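Local coordinates for protein Glp_546_48378_50642 (Giardia intestinalis, PDB 2QVW) that cleaves double-stranded RNA into small interfering RNAs of 21 to 23 base pairs for the RNA interference pathway, at residues 22-27 with 113-118; 74-79 with 166-171; 286-291 with 385-390; 613-618 with 637-642; 661-666 with 680-685. All coordinates share one frame; numbering follows the deposited sequence.

Overall arrangement
The five contacts lie along an elongated chain without touching. Interactions 1 and 2 lie at one end, in the N-terminal part and at its junction with the PAZ region, with centres about 21 Å apart. Their segments alternate in the chain; helix 60-77 packs on the strands of interaction 1 and ends in interaction 2. Interaction 3 is nearer the middle and joins residues 286-291 to a loop, 385-390, of the first ribonuclease III region. Interactions 4 and 5 belong to the second ribonuclease III half, about 26 Å apart between centres. The Arg682 side chain of interaction 5 is about 6 Å from a bound manganese ion. Interactions 2 and 4 lie farthest apart, about 78 Å between centres.

Interaction 1: residues 22-27 with 113-118; sequences LLLLDT and AFLPLL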
# COMPACT_ATOMS: atom_id res chain seq x y z
N LEU A 22 -17.57 5.52 18.17
CA LEU A 22 -16.43 4.75 18.65
C LEU A 22 -16.65 3.29 18.27
O LEU A 22 -17.50 2.62 18.85
CB LEU A 22 -16.27 4.86 20.17
CG LEU A 22 -15.32 3.84 20.83
CD1 LEU A 22 -13.92 4.00 20.28
CD2 LEU A 22 -15.32 4.03 22.32
N LEU A 23 -15.90 2.81 17.29
CA LEU A 23 -16.04 1.44 16.85
C LEU A 23 -15.14 0.50 17.62
O LEU A 23 -13.93 0.66 17.64
CB LEU A 23 -15.76 1.31 15.36
CG LEU A 23 -15.69 -0.13 14.84
CD1 LEU A 23 -16.88 -0.93 15.32
CD2 LEU A 23 -15.63 -0.11 13.34
N LEU A 24 -15.75 -0.50 18.25
CA LEU A 24 -15.02 -1.49 19.02
C LEU A 24 -14.97 -2.80 18.24
O LEU A 24 -16.00 -3.40 17.94
CB LEU A 24 -15.72 -1.72 20.36
CG LEU A 24 -15.92 -0.44 21.18
CD1 LEU A 24 -16.73 -0.73 22.43
CD2 LEU A 24 -14.56 0.15 21.54
N LEU A 25 -13.76 -3.23 17.91
CA LEU A 25 -13.56 -4.46 17.18
C LEU A 25 -12.83 -5.46 18.05
O LEU A 25 -11.92 -5.09 18.79
CB LEU A 25 -12.75 -4.22 15.92
CG LEU A 25 -13.48 -3.49 14.80
CD1 LEU A 25 -12.58 -3.42 13.58
CD2 LEU A 25 -14.76 -4.24 14.47
N ASP A 26 -13.21 -6.72 17.95
CA ASP A 26 -12.58 -7.76 18.72
C ASP A 26 -11.37 -8.30 17.97
O ASP A 26 -10.83 -9.33 18.33
CB ASP A 26 -13.56 -8.90 18.97
CG ASP A 26 -13.81 -9.75 17.74
OD1 ASP A 26 -13.88 -9.17 16.63
OD2 ASP A 26 -13.95 -10.98 17.88
N THR A 27 -10.96 -7.60 16.92
CA THR A 27 -9.82 -8.05 16.13
C THR A 27 -8.87 -6.93 15.74
O THR A 27 -9.24 -5.75 15.76
CB THR A 27 -10.29 -8.76 14.85
OG1 THR A 27 -11.47 -9.53 15.12
CG2 THR A 27 -9.22 -9.71 14.35
N ALA A 113 -19.22 -2.95 17.66
CA ALA A 113 -20.22 -2.21 18.44
C ALA A 113 -19.96 -0.70 18.31
O ALA A 113 -18.87 -0.22 18.63
CB ALA A 113 -20.16 -2.62 19.91
N PHE A 114 -20.96 0.04 17.85
CA PHE A 114 -20.82 1.48 17.66
C PHE A 114 -21.37 2.29 18.84
O PHE A 114 -22.47 2.03 19.33
CB PHE A 114 -21.53 1.90 16.38
CG PHE A 114 -21.03 1.20 15.16
CD1 PHE A 114 -19.76 1.46 14.67
CD2 PHE A 114 -21.81 0.27 14.51
CE1 PHE A 114 -19.28 0.79 13.54
CE2 PHE A 114 -21.34 -0.41 13.38
CZ PHE A 114 -20.08 -0.14 12.89
N LEU A 115 -20.58 3.27 19.28
CA LEU A 115 -20.97 4.13 20.39
C LEU A 115 -21.00 5.57 19.92
O LEU A 115 -20.25 5.96 19.02
CB LEU A 115 -20.00 4.01 21.55
CG LEU A 115 -19.93 2.65 22.22
CD1 LEU A 115 -19.16 2.78 23.52
CD2 LEU A 115 -21.35 2.15 22.50
N PRO A 116 -21.85 6.38 20.53
CA PRO A 116 -21.96 7.79 20.16
C PRO A 116 -20.81 8.61 20.73
O PRO A 116 -20.34 8.35 21.84
CB PRO A 116 -23.28 8.23 20.77
CG PRO A 116 -24.01 6.96 21.00
CD PRO A 116 -22.94 6.02 21.44
N LEU A 117 -20.36 9.60 19.96
CA LEU A 117 -19.28 10.46 20.40
C LEU A 117 -19.61 11.90 20.04
O LEU A 117 -20.13 12.16 18.96
CB LEU A 117 -17.95 10.05 19.74
CG LEU A 117 -17.38 8.66 20.09
CD1 LEU A 117 -15.98 8.54 19.50
CD2 LEU A 117 -17.33 8.47 21.59
N LEU A 118 -19.32 12.82 20.95
CA LEU A 118 -19.59 14.24 20.74
C LEU A 118 -18.47 14.87 19.91
O LEU A 118 -18.73 15.66 19.00
CB LEU A 118 -19.68 14.95 22.09
CG LEU A 118 -20.44 14.20 23.20
CD1 LEU A 118 -20.55 15.08 24.44
CD2 LEU A 118 -21.83 13.80 22.71
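Leu22 N donates to Leu115 O at 2.8 Å, the shortest bond between residues 22-27 and 113-118. The N-H to acceptor angle is 154°. Further along the strands, Leu24 N donates to Ala113 O at 3.2 Å. In return Ala113 N reaches Leu24 O at 3.3 Å, lying in the carbonyl plane on a lone pair. Leu24 and Ala113 thus form an antiparallel hydrogen-bonded pair. Strands 18-25 and 112-117 are neighbours in the antiparallel sheet of the N-terminal domain, with 112-117 as its outermost strand on this side. The side chains divide between the two faces of the sheet. Leu23 and Phe114 share one face and lie side by side, pointing the same way. Leu23 CG is anti to the backbone N (chi1 172°), and beyond it CD1 comes to 3.4 Å from Phe114 CE1. It approaches the ring obliquely. Helix 267-284 packs on this face through Ile274, Leu267 and Ile270, and Trp85 meets the Phe114 ring edge-to-face. The other face carries Leu22, Leu24, Ala113 and Leu115. Here Leu22 CB is 4.1 Å from Leu115 CB. Helix 60-77 lies against this face, with Val66 touching both Ala113 and Leu115. At the end of the pairing, Leu117 CD1 comes to 3.8 Å from Leu22 CB.

Interaction 2: residues 74-79 with 166-171; sequences FQLLGP and ISWSLY
Gln75 lays its side chain over one face of the Trp168 indole. The contact joins the C-terminal end of helix 60-77 in the N-terminal domain to a type I' beta turn, Ile166 to Ser169, in the PAZ region. The turn is closed by Ser169 N donating to Ile166 O at 3.0 Å. Trp168 sits within it, and its CB points toward the helix. Its CG lies beside the backbone N (chi1 -88°), and the indole presents a face to Gln75. Gln75 CG is anti to the backbone N (chi1 -168°), and the chain stays extended beyond it. Gln75 CG stands 3.7 Å from the centroid of the Trp168 six-membered ring, only 17° off the ring normal, which makes a CH-pi contact. The amide continues the stack, with its plane nearly parallel to that of the ring. Gln75 CD lies 3.4 Å from Trp168 CZ2. The flat end of a polar side chain thus covers an aromatic surface in a contact at the protein surface. Leu76 adds an apolar touch, its CD2 lying 4.2 Å from Trp168 CZ3. Gly78 leaves the helix with positive phi and turns the chain into Pro79. Pro79 CD then comes to 3.4 Å from Ser167 O. Leu264 and Phe256 pack on Leu76, and Val261 packs on Leu170. Leu170 directs its CD1 to the helix backbone, 3.4 Å from Leu76 O.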
# COMPACT_ATOMS: atom_id res chain seq x y z
N PHE A 74 -30.26 -1.06 16.24
CA PHE A 74 -30.88 -2.04 15.36
C PHE A 74 -32.38 -1.79 15.19
O PHE A 74 -32.96 -2.14 14.15
CB PHE A 74 -30.64 -3.44 15.92
CG PHE A 74 -29.23 -3.91 15.78
CD1 PHE A 74 -28.55 -4.46 16.86
CD2 PHE A 74 -28.57 -3.79 14.55
CE1 PHE A 74 -27.23 -4.89 16.72
CE2 PHE A 74 -27.26 -4.23 14.40
CZ PHE A 74 -26.59 -4.78 15.49
N GLN A 75 -32.99 -1.18 16.19
CA GLN A 75 -34.41 -0.89 16.12
C GLN A 75 -34.66 0.38 15.32
O GLN A 75 -35.62 0.47 14.58
CB GLN A 75 -34.98 -0.74 17.51
CG GLN A 75 -36.48 -0.72 17.52
CD GLN A 75 -37.04 -1.14 18.85
OE1 GLN A 75 -36.76 -0.52 19.88
NE2 GLN A 75 -37.83 -2.20 18.85
N LEU A 76 -33.78 1.36 15.47
CA LEU A 76 -33.92 2.59 14.72
C LEU A 76 -33.63 2.34 13.23
O LEU A 76 -34.05 3.10 12.37
CB LEU A 76 -32.94 3.65 15.25
CG LEU A 76 -33.12 4.05 16.72
CD1 LEU A 76 -32.09 5.08 17.07
CD2 LEU A 76 -34.51 4.61 16.95
N LEU A 77 -32.92 1.25 12.94
CA LEU A 77 -32.58 0.90 11.57
C LEU A 77 -33.73 0.16 10.90
O LEU A 77 -33.80 0.12 9.67
CB LEU A 77 -31.31 0.03 11.54
CG LEU A 77 -29.95 0.75 11.62
CD1 LEU A 77 -28.87 -0.26 11.91
CD2 LEU A 77 -29.66 1.49 10.32
N GLY A 78 -34.61 -0.42 11.69
CA GLY A 78 -35.75 -1.11 11.11
C GLY A 78 -35.63 -2.60 10.90
O GLY A 78 -34.59 -3.20 11.20
N PRO A 79 -36.70 -3.24 10.39
CA PRO A 79 -36.83 -4.68 10.11
C PRO A 79 -36.04 -5.20 8.91
O PRO A 79 -35.94 -6.40 8.72
CB PRO A 79 -38.33 -4.85 9.90
CG PRO A 79 -38.94 -3.68 10.63
CD PRO A 79 -38.00 -2.57 10.26
N ILE A 166 -45.40 1.04 12.77
CA ILE A 166 -45.23 1.18 11.33
C ILE A 166 -43.80 0.95 10.85
O ILE A 166 -43.16 1.87 10.35
CB ILE A 166 -45.69 2.58 10.85
CG1 ILE A 166 -47.13 2.84 11.31
CG2 ILE A 166 -45.58 2.67 9.32
CD1 ILE A 166 -48.13 1.86 10.76
N SER A 167 -43.31 -0.27 11.02
CA SER A 167 -41.96 -0.62 10.57
C SER A 167 -40.90 0.29 11.19
O SER A 167 -39.76 0.31 10.73
CB SER A 167 -41.88 -0.49 9.04
OG SER A 167 -43.05 -0.99 8.40
N TRP A 168 -41.28 1.04 12.21
CA TRP A 168 -40.37 1.97 12.87
C TRP A 168 -39.80 3.00 11.91
O TRP A 168 -38.76 3.60 12.18
CB TRP A 168 -39.21 1.23 13.53
CG TRP A 168 -39.52 0.82 14.92
CD1 TRP A 168 -40.19 -0.30 15.32
CD2 TRP A 168 -39.17 1.53 16.12
NE1 TRP A 168 -40.29 -0.33 16.70
CE2 TRP A 168 -39.67 0.78 17.21
CE3 TRP A 168 -38.49 2.73 16.38
CZ2 TRP A 168 -39.51 1.19 18.54
CZ3 TRP A 168 -38.33 3.13 17.70
CH2 TRP A 168 -38.84 2.37 18.76
N SER A 169 -40.48 3.21 10.79
CA SER A 169 -40.02 4.19 9.82
C SER A 169 -39.71 5.47 10.56
O SER A 169 -40.35 5.78 11.56
CB SER A 169 -41.08 4.43 8.76
OG SER A 169 -41.28 3.26 7.98
N LEU A 170 -38.72 6.20 10.07
CA LEU A 170 -38.30 7.44 10.70
C LEU A 170 -38.78 8.65 9.93
O LEU A 170 -38.90 8.63 8.70
CB LEU A 170 -36.78 7.46 10.80
CG LEU A 170 -36.12 6.17 11.29
CD1 LEU A 170 -34.61 6.27 11.17
CD2 LEU A 170 -36.52 5.90 12.73
N TYR A 171 -39.07 9.72 10.67
CA TYR A 171 -39.55 10.97 10.09
C TYR A 171 -39.00 12.14 10.89
O TYR A 171 -38.56 11.97 12.03
CB TYR A 171 -41.08 11.04 10.11
CG TYR A 171 -41.83 9.93 9.39
CD1 TYR A 171 -41.95 8.66 9.95
CD2 TYR A 171 -42.47 10.18 8.17
CE1 TYR A 171 -42.70 7.65 9.32
CE2 TYR A 171 -43.22 9.18 7.54
CZ TYR A 171 -43.33 7.92 8.12
OH TYR A 171 -44.08 6.95 7.52

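Interaction 3: residues 286-291 with 385-390; sequences KSFPDC and LGLPQL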
# COMPACT_ATOMS: atom_id res chain seq x y z
N LYS A 286 -2.84 -15.05 0.09
CA LYS A 286 -1.75 -15.94 -0.29
C LYS A 286 -1.71 -16.04 -1.81
O LYS A 286 -1.01 -16.89 -2.36
CB LYS A 286 -1.96 -17.33 0.31
CG LYS A 286 -2.39 -17.35 1.77
CD LYS A 286 -3.87 -16.98 1.94
CE LYS A 286 -4.32 -17.03 3.40
NZ LYS A 286 -5.79 -16.77 3.56
N SER A 287 -2.45 -15.18 -2.48
CA SER A 287 -2.49 -15.19 -3.94
C SER A 287 -1.86 -13.91 -4.48
O SER A 287 -1.73 -13.74 -5.69
CB SER A 287 -3.94 -15.30 -4.44
OG SER A 287 -4.52 -16.53 -4.05
N PHE A 288 -1.45 -13.03 -3.58
CA PHE A 288 -0.85 -11.77 -3.99
C PHE A 288 0.49 -11.58 -3.30
O PHE A 288 0.62 -11.86 -2.11
CB PHE A 288 -1.79 -10.62 -3.63
CG PHE A 288 -1.38 -9.30 -4.18
CD1 PHE A 288 -1.48 -9.04 -5.53
CD2 PHE A 288 -0.92 -8.30 -3.34
CE1 PHE A 288 -1.12 -7.81 -6.05
CE2 PHE A 288 -0.56 -7.06 -3.84
CZ PHE A 288 -0.66 -6.81 -5.20
N PRO A 289 1.50 -11.11 -4.04
CA PRO A 289 2.83 -10.89 -3.45
C PRO A 289 2.70 -10.23 -2.07
O PRO A 289 2.08 -9.17 -1.94
CB PRO A 289 3.49 -9.97 -4.46
CG PRO A 289 2.96 -10.51 -5.75
CD PRO A 289 1.50 -10.75 -5.47
N ASP A 290 3.26 -10.88 -1.05
CA ASP A 290 3.18 -10.35 0.30
C ASP A 290 3.96 -9.04 0.42
O ASP A 290 5.10 -8.95 -0.01
CB ASP A 290 3.72 -11.37 1.31
CG ASP A 290 3.40 -11.00 2.75
OD1 ASP A 290 4.00 -11.60 3.66
OD2 ASP A 290 2.54 -10.11 2.97
N CYS A 291 3.31 -8.03 1.01
CA CYS A 291 3.90 -6.71 1.18
C CYS A 291 4.33 -6.44 2.62
O CYS A 291 5.17 -5.57 2.87
CB CYS A 291 2.88 -5.64 0.78
SG CYS A 291 1.40 -5.68 1.80
N LEU A 385 2.95 -15.36 -12.38
CA LEU A 385 2.50 -15.12 -11.01
C LEU A 385 0.99 -15.33 -10.87
O LEU A 385 0.41 -15.11 -9.80
CB LEU A 385 2.84 -13.69 -10.57
CG LEU A 385 4.28 -13.40 -10.20
CD1 LEU A 385 4.45 -11.93 -9.91
CD2 LEU A 385 4.66 -14.23 -8.98
N GLY A 386 0.36 -15.76 -11.96
CA GLY A 386 -1.08 -15.99 -11.96
C GLY A 386 -1.88 -14.78 -11.51
O GLY A 386 -2.93 -14.94 -10.89
N LEU A 387 -1.39 -13.58 -11.83
CA LEU A 387 -2.06 -12.33 -11.45
C LEU A 387 -3.19 -11.92 -12.38
O LEU A 387 -4.22 -11.44 -11.93
CB LEU A 387 -1.03 -11.20 -11.36
CG LEU A 387 -0.10 -11.27 -10.15
CD1 LEU A 387 1.05 -10.30 -10.32
CD2 LEU A 387 -0.89 -10.96 -8.89
N PRO A 388 -2.99 -12.07 -13.69
CA PRO A 388 -4.02 -11.71 -14.67
C PRO A 388 -5.43 -12.23 -14.31
O PRO A 388 -6.42 -11.52 -14.45
CB PRO A 388 -3.49 -12.32 -15.95
CG PRO A 388 -2.03 -12.12 -15.81
CD PRO A 388 -1.77 -12.53 -14.38
N GLN A 389 -5.49 -13.47 -13.84
CA GLN A 389 -6.77 -14.09 -13.47
C GLN A 389 -7.46 -13.33 -12.35
O GLN A 389 -8.68 -13.17 -12.36
CB GLN A 389 -6.56 -15.55 -13.03
CG GLN A 389 -6.02 -16.49 -14.11
CD GLN A 389 -4.58 -16.19 -14.50
OE1 GLN A 389 -3.66 -16.27 -13.68
NE2 GLN A 389 -4.37 -15.84 -15.77
N LEU A 390 -6.67 -12.88 -11.39
CA LEU A 390 -7.19 -12.15 -10.25
C LEU A 390 -7.46 -10.72 -10.65
O LEU A 390 -8.27 -10.03 -10.03
CB LEU A 390 -6.18 -12.17 -9.12
CG LEU A 390 -5.58 -13.54 -8.82
CD1 LEU A 390 -4.72 -13.44 -7.59
CD2 LEU A 390 -6.68 -14.55 -8.63
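Leu387 meets Phe288 and Pro289 through a single methyl. Its CB starts to one side of residues 286-291 and touches none of them. CG is anti to the carbonyl carbon and beside the backbone N (chi1 -73°), and it too makes no close contact across. The chain then forks. CD1 has no partner in 286-291 within 4.5 Å. Leu387 CD2 carries the contact, at 3.9 Å from Phe288 CD1 and 4.2 Å from Pro289 CD. It approaches the phenyl ring obliquely. Pro289 CD also lies over one face of the Phe288 ring, 3.3 Å above its plane and offset toward the rim. The two neighbours thus form a compact apolar pair against which the leucine tip rests. A second leucine, Leu390, works alongside. Its CB points toward 286-291, and Leu390 CD1 lies 3.7 Å from Ser287 CB. Ile411 of helix 404-417 packs on both Phe288 and Pro289, and Arg298 donates hydrogen bonds to the carbonyl oxygens of these two residues. Residues 286-291 link helix 267-284 to helix 295-306. The side chain of Leu387 is about 10 Å from that of Asp406, a probable manganese ligand. In the other loop, Gly386 is the first residue to leave helical backbone angles; its positive phi and two bonds back into the last turn of helix 375-384 make a Schellman motif within the first ribonuclease III domain.

Interaction 4: residues 613-618 with 637-642; sequences IAAQTV and LLQIAL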
# COMPACT_ATOMS: atom_id res chain seq x y z
N ILE A 613 43.16 15.37 -2.75
CA ILE A 613 42.85 16.60 -2.04
C ILE A 613 41.40 16.95 -2.29
O ILE A 613 40.67 17.34 -1.37
CB ILE A 613 43.72 17.77 -2.54
CG1 ILE A 613 45.20 17.37 -2.50
CG2 ILE A 613 43.47 19.00 -1.69
CD1 ILE A 613 45.69 16.91 -1.14
N ALA A 614 40.97 16.81 -3.53
CA ALA A 614 39.59 17.09 -3.91
C ALA A 614 38.73 16.05 -3.23
O ALA A 614 37.66 16.35 -2.72
CB ALA A 614 39.43 17.00 -5.42
N ALA A 615 39.22 14.82 -3.22
CA ALA A 615 38.51 13.72 -2.58
C ALA A 615 38.23 14.12 -1.14
O ALA A 615 37.10 14.02 -0.67
CB ALA A 615 39.36 12.46 -2.63
N GLN A 616 39.27 14.57 -0.43
CA GLN A 616 39.16 14.99 0.96
C GLN A 616 38.14 16.11 1.15
O GLN A 616 37.25 16.02 2.00
CB GLN A 616 40.50 15.52 1.47
CG GLN A 616 41.55 14.47 1.80
CD GLN A 616 42.79 15.09 2.42
OE1 GLN A 616 42.69 15.96 3.29
NE2 GLN A 616 43.97 14.64 1.98
N THR A 617 38.28 17.15 0.34
CA THR A 617 37.40 18.31 0.41
C THR A 617 35.94 17.97 0.20
O THR A 617 35.07 18.53 0.86
CB THR A 617 37.83 19.38 -0.62
OG1 THR A 617 37.84 18.80 -1.93
CG2 THR A 617 39.24 19.89 -0.30
N VAL A 618 35.65 17.04 -0.70
CA VAL A 618 34.28 16.63 -0.96
C VAL A 618 33.70 15.94 0.27
O VAL A 618 32.52 16.08 0.58
CB VAL A 618 34.19 15.65 -2.15
CG1 VAL A 618 32.75 15.22 -2.37
CG2 VAL A 618 34.73 16.32 -3.40
N LEU A 637 36.65 5.88 -2.74
CA LEU A 637 35.57 5.89 -3.72
C LEU A 637 35.36 7.23 -4.38
O LEU A 637 34.68 7.33 -5.39
CB LEU A 637 34.27 5.41 -3.08
CG LEU A 637 34.33 3.97 -2.55
CD1 LEU A 637 32.98 3.59 -1.97
CD2 LEU A 637 34.71 3.00 -3.67
N LEU A 638 35.95 8.28 -3.81
CA LEU A 638 35.82 9.61 -4.38
C LEU A 638 36.91 9.87 -5.42
O LEU A 638 36.63 10.40 -6.50
CB LEU A 638 35.87 10.67 -3.29
CG LEU A 638 34.61 10.81 -2.43
CD1 LEU A 638 34.84 11.85 -1.35
CD2 LEU A 638 33.43 11.21 -3.30
N GLN A 639 38.14 9.50 -5.11
CA GLN A 639 39.23 9.69 -6.06
C GLN A 639 38.84 8.99 -7.34
O GLN A 639 38.98 9.53 -8.43
CB GLN A 639 40.53 9.06 -5.55
CG GLN A 639 40.99 9.54 -4.20
CD GLN A 639 42.35 8.98 -3.83
OE1 GLN A 639 43.33 9.18 -4.55
NE2 GLN A 639 42.41 8.26 -2.72
N ILE A 640 38.33 7.78 -7.18
CA ILE A 640 37.92 6.96 -8.30
C ILE A 640 36.83 7.66 -9.08
O ILE A 640 36.79 7.57 -10.30
CB ILE A 640 37.39 5.62 -7.82
CG1 ILE A 640 38.18 5.17 -6.59
CG2 ILE A 640 37.56 4.60 -8.90
CD1 ILE A 640 37.66 3.89 -5.97
N ALA A 641 35.95 8.36 -8.37
CA ALA A 641 34.86 9.08 -9.03
C ALA A 641 35.41 10.25 -9.82
O ALA A 641 34.82 10.68 -10.83
CB ALA A 641 33.86 9.59 -8.00
N LEU A 642 36.55 10.76 -9.36
CA LEU A 642 37.22 11.90 -9.97
C LEU A 642 38.07 11.55 -11.19
O LEU A 642 38.04 12.26 -12.20
CB LEU A 642 38.09 12.59 -8.93
CG LEU A 642 37.28 13.14 -7.75
CD1 LEU A 642 38.16 13.19 -6.52
CD2 LEU A 642 36.71 14.52 -8.10
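Ala615 meets Leu638, Gln639 and Leu642 where helix 611-620 crosses helix 631-642. This is helix-helix packing in the largely helical second ribonuclease III half. The short segments cross at 120°, with their axes 8.5 Å apart at closest approach. Most of the contact is apolar. Ala615 CB lies 4.0 Å from Leu638 CB and 4.1 Å from Leu642 CD1. The small methyl thus lets the two backbones come close, and the CA atoms of Ala615 and Leu638 are 5.2 Å apart. Ala614 adds its CB, which also touches Leu642 CD1. One turn further along, Val618 meets the other leucine. Val618 CB is 3.9 Å from Leu638 CD1, and CG1 lies near both methyls of that leucine. Gln639 takes part through its aliphatic stem, with CG 3.7 Å from Ala615 CB.

Within 613-618, Ala614 O accepts the helical bond from Val618 N and also one from Thr617 OG1, at 2.6 Å. The hydroxyl of Thr617 is therefore tied back to its own helix.

Ala614 and Val618 also pack on helix 701-709, through Val701, Val705 and Val702. Leu638 touches Ala730 of helix 718-735, the helix that carries the manganese ligands Asp722 and Glu725. The Leu642 side chain is about 13 Å from a bound manganese ion. With mostly apolar side chains meeting, some of them against the Ala615 backbone, the two helices are held by close fit and burial of apolar surface rather than by directional bonds.

Interaction 5: residues 661-666 with 680-685; sequences SLALHL and RMRQSA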
# COMPACT_ATOMS: atom_id res chain seq x y z
N SER A 661 15.84 7.49 -5.45
CA SER A 661 15.83 8.43 -4.34
C SER A 661 14.79 9.53 -4.51
O SER A 661 13.87 9.65 -3.70
CB SER A 661 17.22 9.05 -4.20
OG SER A 661 17.28 9.94 -3.10
N LEU A 662 14.94 10.33 -5.56
CA LEU A 662 14.01 11.42 -5.84
C LEU A 662 12.56 10.99 -5.82
O LEU A 662 11.75 11.52 -5.07
CB LEU A 662 14.31 12.04 -7.19
CG LEU A 662 15.49 13.00 -7.25
CD1 LEU A 662 15.68 13.47 -8.68
CD2 LEU A 662 15.23 14.19 -6.29
N ALA A 663 12.24 10.02 -6.68
CA ALA A 663 10.89 9.49 -6.78
C ALA A 663 10.33 9.33 -5.38
O ALA A 663 9.21 9.76 -5.08
CB ALA A 663 10.93 8.14 -7.49
N LEU A 664 11.14 8.74 -4.51
CA LEU A 664 10.76 8.51 -3.14
C LEU A 664 10.48 9.82 -2.43
O LEU A 664 9.38 10.04 -1.93
CB LEU A 664 11.89 7.76 -2.43
CG LEU A 664 11.53 6.93 -1.21
CD1 LEU A 664 12.80 6.36 -0.63
CD2 LEU A 664 10.81 7.78 -0.18
N HIS A 665 11.47 10.69 -2.39
CA HIS A 665 11.33 11.99 -1.74
C HIS A 665 10.13 12.78 -2.22
O HIS A 665 9.53 13.52 -1.45
CB HIS A 665 12.61 12.82 -1.91
CG HIS A 665 13.74 12.38 -1.02
ND1 HIS A 665 14.76 11.57 -1.46
CD2 HIS A 665 13.99 12.63 0.28
CE1 HIS A 665 15.59 11.34 -0.47
NE2 HIS A 665 15.15 11.97 0.60
N LEU A 666 9.78 12.64 -3.49
CA LEU A 666 8.62 13.35 -4.01
C LEU A 666 7.36 12.61 -3.55
O LEU A 666 6.41 13.22 -3.03
CB LEU A 666 8.64 13.39 -5.54
CG LEU A 666 9.81 14.04 -6.27
CD1 LEU A 666 9.37 14.39 -7.70
CD2 LEU A 666 10.27 15.30 -5.53
N ARG A 680 7.47 14.52 -14.41
CA ARG A 680 7.99 15.81 -14.83
C ARG A 680 8.83 16.50 -13.75
O ARG A 680 9.85 17.13 -14.05
CB ARG A 680 6.83 16.72 -15.25
CG ARG A 680 6.29 16.44 -16.65
CD ARG A 680 4.79 16.20 -16.66
NE ARG A 680 4.02 17.35 -16.21
CZ ARG A 680 2.74 17.28 -15.82
NH1 ARG A 680 2.11 16.11 -15.83
NH2 ARG A 680 2.10 18.37 -15.43
N MET A 681 8.40 16.37 -12.50
CA MET A 681 9.11 16.98 -11.39
C MET A 681 10.51 16.43 -11.17
O MET A 681 11.48 17.19 -11.18
CB MET A 681 8.30 16.83 -10.11
CG MET A 681 7.01 17.58 -10.14
SD MET A 681 6.23 17.54 -8.55
CE MET A 681 6.96 18.94 -7.77
N ARG A 682 10.64 15.12 -10.98
CA ARG A 682 11.95 14.54 -10.74
C ARG A 682 12.85 14.64 -11.96
O ARG A 682 14.04 14.90 -11.84
CB ARG A 682 11.83 13.09 -10.31
CG ARG A 682 11.30 12.20 -11.38
CD ARG A 682 11.33 10.73 -10.98
NE ARG A 682 11.11 9.88 -12.15
CZ ARG A 682 11.89 9.91 -13.23
NH1 ARG A 682 12.93 10.73 -13.28
NH2 ARG A 682 11.61 9.12 -14.26
N GLN A 683 12.30 14.42 -13.15
CA GLN A 683 13.11 14.52 -14.36
C GLN A 683 13.70 15.92 -14.47
O GLN A 683 14.77 16.11 -15.05
CB GLN A 683 12.27 14.28 -15.60
CG GLN A 683 11.55 12.97 -15.60
CD GLN A 683 10.70 12.82 -16.84
OE1 GLN A 683 9.92 13.71 -17.18
NE2 GLN A 683 10.84 11.69 -17.51
N SER A 684 12.99 16.90 -13.93
CA SER A 684 13.44 18.28 -13.97
C SER A 684 14.77 18.44 -13.28
O SER A 684 15.64 19.17 -13.76
CB SER A 684 12.43 19.19 -13.30
OG SER A 684 12.76 19.38 -11.94
N ALA A 685 14.95 17.75 -12.15
CA ALA A 685 16.19 17.85 -11.39
C ALA A 685 17.22 16.78 -11.73
O ALA A 685 18.19 16.60 -11.01
CB ALA A 685 15.88 17.82 -9.91
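Leu666 reaches across to Met681 and Arg682 with its CD1. Leu666 CD1 is 3.6 Å from Met681 CB and 3.8 Å from Arg682 CB. Leu662, one turn earlier, makes the second apolar contact: its CB is 4.1 Å from Arg682 CB. Its CD1 lies against the backbone oxygen of Arg682. Ala663 completes the group, its CB 4.4 Å from Arg682 CD. The arginine thus offers its aliphatic part to all three residues. Its CG takes the crowded position between the backbone N and the carbonyl carbon (chi1 67°), and from CG to NE the chain is extended.

The two segments belong to helices 648-669 and 675-684 of the second ribonuclease III domain. The axes of the short segments approach to 9.7 Å at an angle of 133°. Helix 648-669 also carries Glu651 and Asp655, both manganese ligands in this structure. Helix 737-748 packs nearby, with Val744 touching Leu662.

Charged contacts lead away from the pair. Arg682 NH1 forms a salt bridge with OE1 of Glu686, which binds manganese together with Asp655. The Arg682 side chain is about 6 Å from a bound manganese ion, and its charge probably helps to balance the acidic ligand.

Two side-chain hydrogen bonds return to their own helix backbone. Ser661 O accepts from His665 N and from His665 ND1, the latter at 3.1 Å and from above the carbonyl plane. Ser684 OG donates to Met681 O at 2.6 Å, in the plane of that carbonyl, and is itself bonded to Val753 N.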